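Local coordinates for SusD superfamily protein (Bacteroides fragilis NCTC 9343, PDB 3NQP), which probably binds glycans at the bacterial outer membrane for uptake, like other SusD-type proteins, at residues T80-F85 / R133-V138; K498-L501 / A506-Q509. All blocks are in the same frame, centred on the assembly; numbering follows the deposited sequence.

Interaction 1: residues T80-F85 / R133-V138; sequences TGVSKF and RIYGGV
Phe85 and Tyr135 form a T-shaped aromatic pair that ties the loop before helix 89-102 to the C-terminal end of helix 110-135, in the helix-rich SusD-type fold. The ring centroids lie 5.0 Å apart with the planes at 70°, and it is the Phe85 edge that meets the Tyr135 face: Phe85 CD1 sits over the centre of the tyrosine ring, 3.8 Å from Tyr135 CD2. Tyr135 CG stands anti to its carbonyl carbon and beside the backbone N (chi1 -64°), which lays the opposite face of the ring over the CG2 methyl of Ile134. The phenol is thus sandwiched between an aromatic edge and a methyl. This is the tight, buried part. Past the pair, Phe85 CE1 reaches Val138 CG1 at 3.9 Å, just beyond the turn at Gly136, whose positive phi takes the chain out of the helix.

The phenol end is the smaller, partly solvent-facing and water-mediated side. Val82, partly exposed, brings CG2 to the edge of the tyrosine, 3.1 Å from Tyr135 OH, while its carbonyl is engaged by Thr80 OG1 in a 2.7 Å hydrogen bond, the donor standing 42° above the carbonyl plane. Water 1 lies in the plane of the Tyr135 ring and links the two segments, bridging Val82 O (3.0 Å) and Tyr135 OH (2.8 Å).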
ATOM      1  N   THR A  80       4.529  18.373   8.384  1.00 11.29           N
ATOM      2  CA  THR A  80       4.590  17.046   8.989  1.00 13.36           C
ATOM      3  C   THR A  80       3.804  15.968   8.200  1.00 14.23           C
ATOM      4  O   THR A  80       3.833  14.782   8.554  1.00 14.16           O
ATOM      5  CB  THR A  80       4.132  17.066  10.433  1.00 14.62           C
ATOM      6  OG1 THR A  80       2.732  17.302  10.493  1.00 15.32           O
ATOM      7  CG2 THR A  80       4.891  18.168  11.262  1.00 15.98           C
ATOM      8  N   GLY A  81       3.172  16.387   7.103  1.00 14.75           N
ATOM      9  CA  GLY A  81       2.504  15.476   6.177  1.00 11.12           C
ATOM     10  C   GLY A  81       1.115  15.095   6.668  1.00 14.19           C
ATOM     11  O   GLY A  81       0.118  15.247   5.945  1.00 13.13           O
ATOM     12  N   VAL A  82       1.098  14.533   7.880  1.00 13.41           N
ATOM     13  CA  VAL A  82      -0.120  14.245   8.629  1.00 15.50           C
ATOM     14  C   VAL A  82       0.033  14.834  10.017  1.00 17.51           C
ATOM     15  O   VAL A  82       1.154  15.131  10.430  1.00 13.27           O
ATOM     16  CB  VAL A  82      -0.404  12.720   8.735  1.00 13.92           C
ATOM     17  CG1 VAL A  82      -0.525  12.086   7.306  1.00 10.67           C
ATOM     18  CG2 VAL A  82       0.630  11.977   9.609  1.00 10.12           C
ATOM     19  N   SER A  83      -1.088  14.991  10.720  1.00 15.25           N
ATOM     20  CA  SER A  83      -1.100  15.463  12.093  1.00 18.46           C
ATOM     21  C   SER A  83      -1.447  14.327  13.003  1.00 18.43           C
ATOM     22  O   SER A  83      -1.994  13.323  12.558  1.00 16.37           O
ATOM     23  CB  SER A  83      -2.193  16.518  12.288  1.00 21.12           C
ATOM     24  OG  SER A  83      -1.980  17.580  11.379  1.00 30.43           O
ATOM     25  N   LYS A  84      -1.156  14.521  14.293  1.00 16.61           N
ATOM     26  CA  LYS A  84      -1.606  13.667  15.366  1.00 21.35           C
ATOM     27  C   LYS A  84      -1.249  12.209  15.172  1.00 18.87           C
ATOM     28  O   LYS A  84      -2.105  11.338  15.407  1.00 16.08           O
ATOM     29  CB  LYS A  84      -3.134  13.800  15.582  1.00 20.49           C
ATOM     30  CG  LYS A  84      -3.624  15.219  15.826  1.00 35.32           C
ATOM     31  CD  LYS A  84      -5.108  15.305  16.294  1.00 46.89           C
ATOM     32  CE  LYS A  84      -6.103  15.196  15.108  1.00 54.40           C
ATOM     33  NZ  LYS A  84      -5.868  16.113  13.908  1.00 47.45           N
ATOM     34  N   PHE A  85       0.010  11.937  14.799  1.00 19.44           N
ATOM     35  CA  PHE A  85       0.449  10.551  14.523  1.00 19.40           C
ATOM     36  C   PHE A  85      -0.500   9.830  13.556  1.00 19.29           C
ATOM     37  O   PHE A  85      -0.791   8.644  13.692  1.00 17.81           O
ATOM     38  CB  PHE A  85       0.572   9.744  15.823  1.00 19.38           C
ATOM     39  CG  PHE A  85       1.745  10.116  16.660  1.00 18.17           C
ATOM     40  CD1 PHE A  85       3.011   9.694  16.326  1.00 20.71           C
ATOM     41  CD2 PHE A  85       1.571  10.868  17.832  1.00 22.10           C
ATOM     42  CE1 PHE A  85       4.081   9.995  17.103  1.00 19.50           C
ATOM     43  CE2 PHE A  85       2.641  11.181  18.623  1.00 21.80           C
ATOM     44  CZ  PHE A  85       3.903  10.761  18.266  1.00 21.06           C
ATOM     45  N   ARG A 133       7.035   2.287  10.770  1.00 12.41           N
ATOM     46  CA  ARG A 133       7.680   2.659   9.517  1.00 10.84           C
ATOM     47  C   ARG A 133       7.684   4.161   9.238  1.00 11.06           C
ATOM     48  O   ARG A 133       8.580   4.686   8.573  1.00 11.14           O
ATOM     49  CB  ARG A 133       7.038   1.906   8.359  1.00 10.27           C
ATOM     50  CG  ARG A 133       7.309   0.401   8.454  1.00 12.23           C
ATOM     51  CD  ARG A 133       6.785  -0.337   7.221  1.00 15.33           C
ATOM     52  NE  ARG A 133       5.345  -0.334   7.194  1.00 13.19           N
ATOM     53  CZ  ARG A 133       4.618  -0.905   6.254  1.00 12.72           C
ATOM     54  NH1 ARG A 133       5.200  -1.578   5.259  1.00 14.86           N
ATOM     55  NH2 ARG A 133       3.310  -0.849   6.336  1.00 15.07           N
ATOM     56  N   ILE A 134       6.664   4.848   9.726  1.00  9.67           N
ATOM     57  CA  ILE A 134       6.545   6.285   9.524  1.00 11.46           C
ATOM     58  C   ILE A 134       7.347   7.049  10.576  1.00 10.45           C
ATOM     59  O   ILE A 134       8.063   7.937  10.235  1.00 12.92           O
ATOM     60  CB  ILE A 134       5.065   6.724   9.580  1.00 12.85           C
ATOM     61  CG1 ILE A 134       4.298   6.139   8.403  1.00 10.99           C
ATOM     62  CG2 ILE A 134       4.888   8.297   9.668  1.00  8.31           C
ATOM     63  CD1 ILE A 134       4.660   6.754   7.053  1.00 12.71           C
ATOM     64  N   TYR A 135       7.216   6.671  11.844  1.00 11.28           N
ATOM     65  CA  TYR A 135       7.775   7.463  12.960  1.00 12.79           C
ATOM     66  C   TYR A 135       8.914   6.787  13.713  1.00 13.87           C
ATOM     67  O   TYR A 135       9.621   7.479  14.446  1.00 11.17           O
ATOM     68  CB  TYR A 135       6.674   7.766  13.986  1.00 13.04           C
ATOM     69  CG  TYR A 135       5.569   8.626  13.447  1.00 14.99           C
ATOM     70  CD1 TYR A 135       5.773   9.964  13.201  1.00 16.97           C
ATOM     71  CD2 TYR A 135       4.318   8.085  13.150  1.00 14.79           C
ATOM     72  CE1 TYR A 135       4.771  10.753  12.663  1.00 14.05           C
ATOM     73  CE2 TYR A 135       3.309   8.867  12.626  1.00 14.05           C
ATOM     74  CZ  TYR A 135       3.528  10.200  12.392  1.00 16.51           C
ATOM     75  OH  TYR A 135       2.529  10.993  11.871  1.00 12.95           O
ATOM     76  N   GLY A 136       9.068   5.462  13.582  1.00 10.72           N
ATOM     77  CA  GLY A 136      10.007   4.724  14.422  1.00 14.93           C
ATOM     78  C   GLY A 136       9.406   4.485  15.802  1.00 13.83           C
ATOM     79  O   GLY A 136       8.428   3.748  15.961  1.00 11.71           O
ATOM     80  N   GLY A 137       9.957   5.144  16.808  1.00 13.71           N
ATOM     81  CA  GLY A 137       9.355   5.123  18.113  1.00 13.65           C
ATOM     82  C   GLY A 137       8.098   5.983  18.214  1.00 14.92           C
ATOM     83  O   GLY A 137       8.051   7.085  17.676  1.00 16.46           O
ATOM     84  N   VAL A 138       7.084   5.437  18.881  1.00 15.68           N
ATOM     85  CA  VAL A 138       5.805   6.108  19.142  1.00 15.98           C
ATOM     86  C   VAL A 138       5.308   5.671  20.522  1.00 16.14           C
ATOM     87  O   VAL A 138       5.782   4.656  21.059  1.00 16.04           O
ATOM     88  CB  VAL A 138       4.705   5.719  18.117  1.00 17.95           C
ATOM     89  CG1 VAL A 138       5.061   6.212  16.676  1.00 11.09           C
ATOM     90  CG2 VAL A 138       4.395   4.210  18.199  1.00 15.28           C
TER
HETATM   91  O   HOH W   1       3.515  13.564  11.296  1.00 15.15           O

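Interaction 2: residues K498-L501 / A506-Q509; sequences KTML and ALEQ
The first turn of the short helix 498-503 is flanked by the extended residues 507-509 (psi 139° to 153°), which a chain reversal after the helix lays beside it, with the CA atoms of Leu501 and Leu507 6.0 Å apart. This short helix, whose following loop folds back along it close to the C-terminus of the SusD fold, is held across the two segments by van der Waals packing.

Leu501 carries most of it, and its two methyls do different work. CD2 is directed at the returning backbone, 3.6 Å from Leu507 O and 3.7 Å from Glu508 C, and also meets the side chain of Leu507 at CB, 4.0 Å away. CD1 turns to Gln509 instead, touching NE2 at 3.4 Å. The two side chains cross at about a right angle, and the glutamine is folded to permit this: CG is anti to the backbone N, then the chain bends at chi2 (56°), bringing the amide back to the leucine methyl. Its polar end is anchored outside the pair, because OE1 accepts a hydrogen bond from the backbone N of Ile496, just ahead of the helix.

Leu507 is the buried residue of the contact. Its side chain points to the helix and also rests on Arg160, whose guanidinium donates to Glu508 O. Glu508, exposed, leaves the backbone on the side away from the helix. The other hydrophobic touch comes from Met500, present as selenomethionine, whose SE atom lies 4.2 Å from Leu507 CD1.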
ATOM      1  N   LYS A 498       5.070  20.889  15.804  1.00 22.04           N
ATOM      2  CA  LYS A 498       5.478  21.804  16.859  1.00 24.09           C
ATOM      3  C   LYS A 498       4.352  22.004  17.863  1.00 23.22           C
ATOM      4  O   LYS A 498       4.599  22.031  19.043  1.00 23.77           O
ATOM      5  CB  LYS A 498       5.850  23.179  16.251  1.00 26.42           C
ATOM      6  CG  LYS A 498       6.495  24.185  17.226  1.00 35.34           C
ATOM      7  CD  LYS A 498       6.677  25.584  16.578  1.00 46.14           C
ATOM      8  CE  LYS A 498       7.466  26.582  17.492  1.00 52.31           C
ATOM      9  NZ  LYS A 498       8.961  26.294  17.554  1.00 55.42           N
ATOM     10  N   THR A 499       3.121  22.184  17.389  1.00 22.62           N
ATOM     11  CA  THR A 499       2.002  22.468  18.305  1.00 24.78           C
ATOM     12  C   THR A 499       1.816  21.330  19.286  1.00 25.76           C
ATOM     13  O   THR A 499       1.638  21.564  20.489  1.00 25.68           O
ATOM     14  CB  THR A 499       0.655  22.735  17.574  1.00 25.24           C
ATOM     15  OG1 THR A 499       0.481  21.770  16.537  1.00 21.98           O
ATOM     16  CG2 THR A 499       0.622  24.122  16.997  1.00 26.24           C
HETATM   17  N   MSE A 500       1.868  20.095  18.784  1.00 26.90           N
HETATM   18  CA  MSE A 500       1.781  18.896  19.655  1.00 26.75           C
HETATM   19  C   MSE A 500       2.935  18.807  20.647  1.00 25.83           C
HETATM   20  O   MSE A 500       2.747  18.417  21.812  1.00 25.70           O
HETATM   21  CB  MSE A 500       1.726  17.603  18.820  1.00 25.61           C
HETATM   22  CG  MSE A 500       0.368  16.947  18.770  1.00 35.23           C
HETATM   23 SE   MSE A 500       0.392  15.009  18.507  0.75 24.72          SE
HETATM   24  CE  MSE A 500       1.839  14.964  17.257  1.00 28.08           C
ATOM     25  N   LEU A 501       4.134  19.127  20.179  1.00 27.22           N
ATOM     26  CA  LEU A 501       5.320  19.147  21.042  1.00 27.13           C
ATOM     27  C   LEU A 501       5.128  20.168  22.151  1.00 29.46           C
ATOM     28  O   LEU A 501       5.422  19.881  23.299  1.00 26.31           O
ATOM     29  CB  LEU A 501       6.596  19.475  20.247  1.00 24.70           C
ATOM     30  CG  LEU A 501       7.144  18.362  19.339  1.00 24.18           C
ATOM     31  CD1 LEU A 501       8.413  18.854  18.599  1.00 21.69           C
ATOM     32  CD2 LEU A 501       7.432  17.068  20.154  1.00 25.62           C
ATOM     33  N   ALA A 506       5.656  15.200  27.253  1.00 27.40           N
ATOM     34  CA  ALA A 506       6.193  13.824  27.138  1.00 27.13           C
ATOM     35  C   ALA A 506       6.837  13.515  25.781  1.00 23.96           C
ATOM     36  O   ALA A 506       7.768  12.722  25.707  1.00 22.68           O
ATOM     37  CB  ALA A 506       5.103  12.771  27.433  1.00 27.02           C
ATOM     38  N   LEU A 507       6.330  14.127  24.721  1.00 20.32           N
ATOM     39  CA  LEU A 507       6.768  13.855  23.386  1.00 20.80           C
ATOM     40  C   LEU A 507       8.046  14.568  23.048  1.00 20.87           C
ATOM     41  O   LEU A 507       8.250  15.732  23.418  1.00 18.68           O
ATOM     42  CB  LEU A 507       5.705  14.284  22.367  1.00 20.07           C
ATOM     43  CG  LEU A 507       4.380  13.527  22.408  1.00 22.13           C
ATOM     44  CD1 LEU A 507       3.420  14.137  21.332  1.00 23.47           C
ATOM     45  CD2 LEU A 507       4.595  12.044  22.192  1.00 17.51           C
ATOM     46  N   GLU A 508       8.909  13.844  22.358  1.00 20.17           N
ATOM     47  CA  GLU A 508      10.067  14.417  21.718  1.00 23.28           C
ATOM     48  C   GLU A 508       9.920  14.329  20.198  1.00 18.77           C
ATOM     49  O   GLU A 508       9.265  13.441  19.683  1.00 16.90           O
ATOM     50  CB  GLU A 508      11.351  13.717  22.212  1.00 27.03           C
ATOM     51  CG  GLU A 508      11.726  14.180  23.626  1.00 37.58           C
ATOM     52  CD  GLU A 508      12.895  13.435  24.241  1.00 53.55           C
ATOM     53  OE1 GLU A 508      13.431  12.497  23.608  1.00 55.74           O
ATOM     54  OE2 GLU A 508      13.281  13.798  25.377  1.00 62.99           O
ATOM     55  N   GLN A 509      10.577  15.254  19.514  1.00 17.12           N
ATOM     56  CA  GLN A 509      10.672  15.242  18.086  1.00 16.68           C
ATOM     57  C   GLN A 509      11.292  13.936  17.579  1.00 17.58           C
ATOM     58  O   GLN A 509      12.054  13.267  18.272  1.00 12.28           O
ATOM     59  CB  GLN A 509      11.472  16.449  17.567  1.00 14.15           C
ATOM     60  CG  GLN A 509      11.446  16.595  16.018  1.00 19.79           C
ATOM     61  CD  GLN A 509      10.046  16.664  15.458  1.00 10.35           C
ATOM     62  OE1 GLN A 509       9.500  15.664  14.988  1.00 15.86           O
ATOM     63  NE2 GLN A 509       9.446  17.832  15.511  1.00 13.66           N
TER

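Interaction 1 is buried, about 16 Å from the chain centre to the contact centre, whereas interaction 2 lies near the surface, about 28 Å out. They join different elements: an inter-helix loop with the end of helix 110-135 in the first, and a short C-terminal helix with its own return loop in the second. Aromatic edge-to-face packing and a bridging water mark the former, aliphatic packing the latter. With centres 11 Å apart they nevertheless share a boundary: Phe85 CE2 is 4.1 Å from Leu507 CD1, and Lys84 CA is 4.0 Å from Met500 SE. Thus two parts of the chain far apart in sequence meet through apolar contacts, and Arg160 touches both Tyr135 and Leu507.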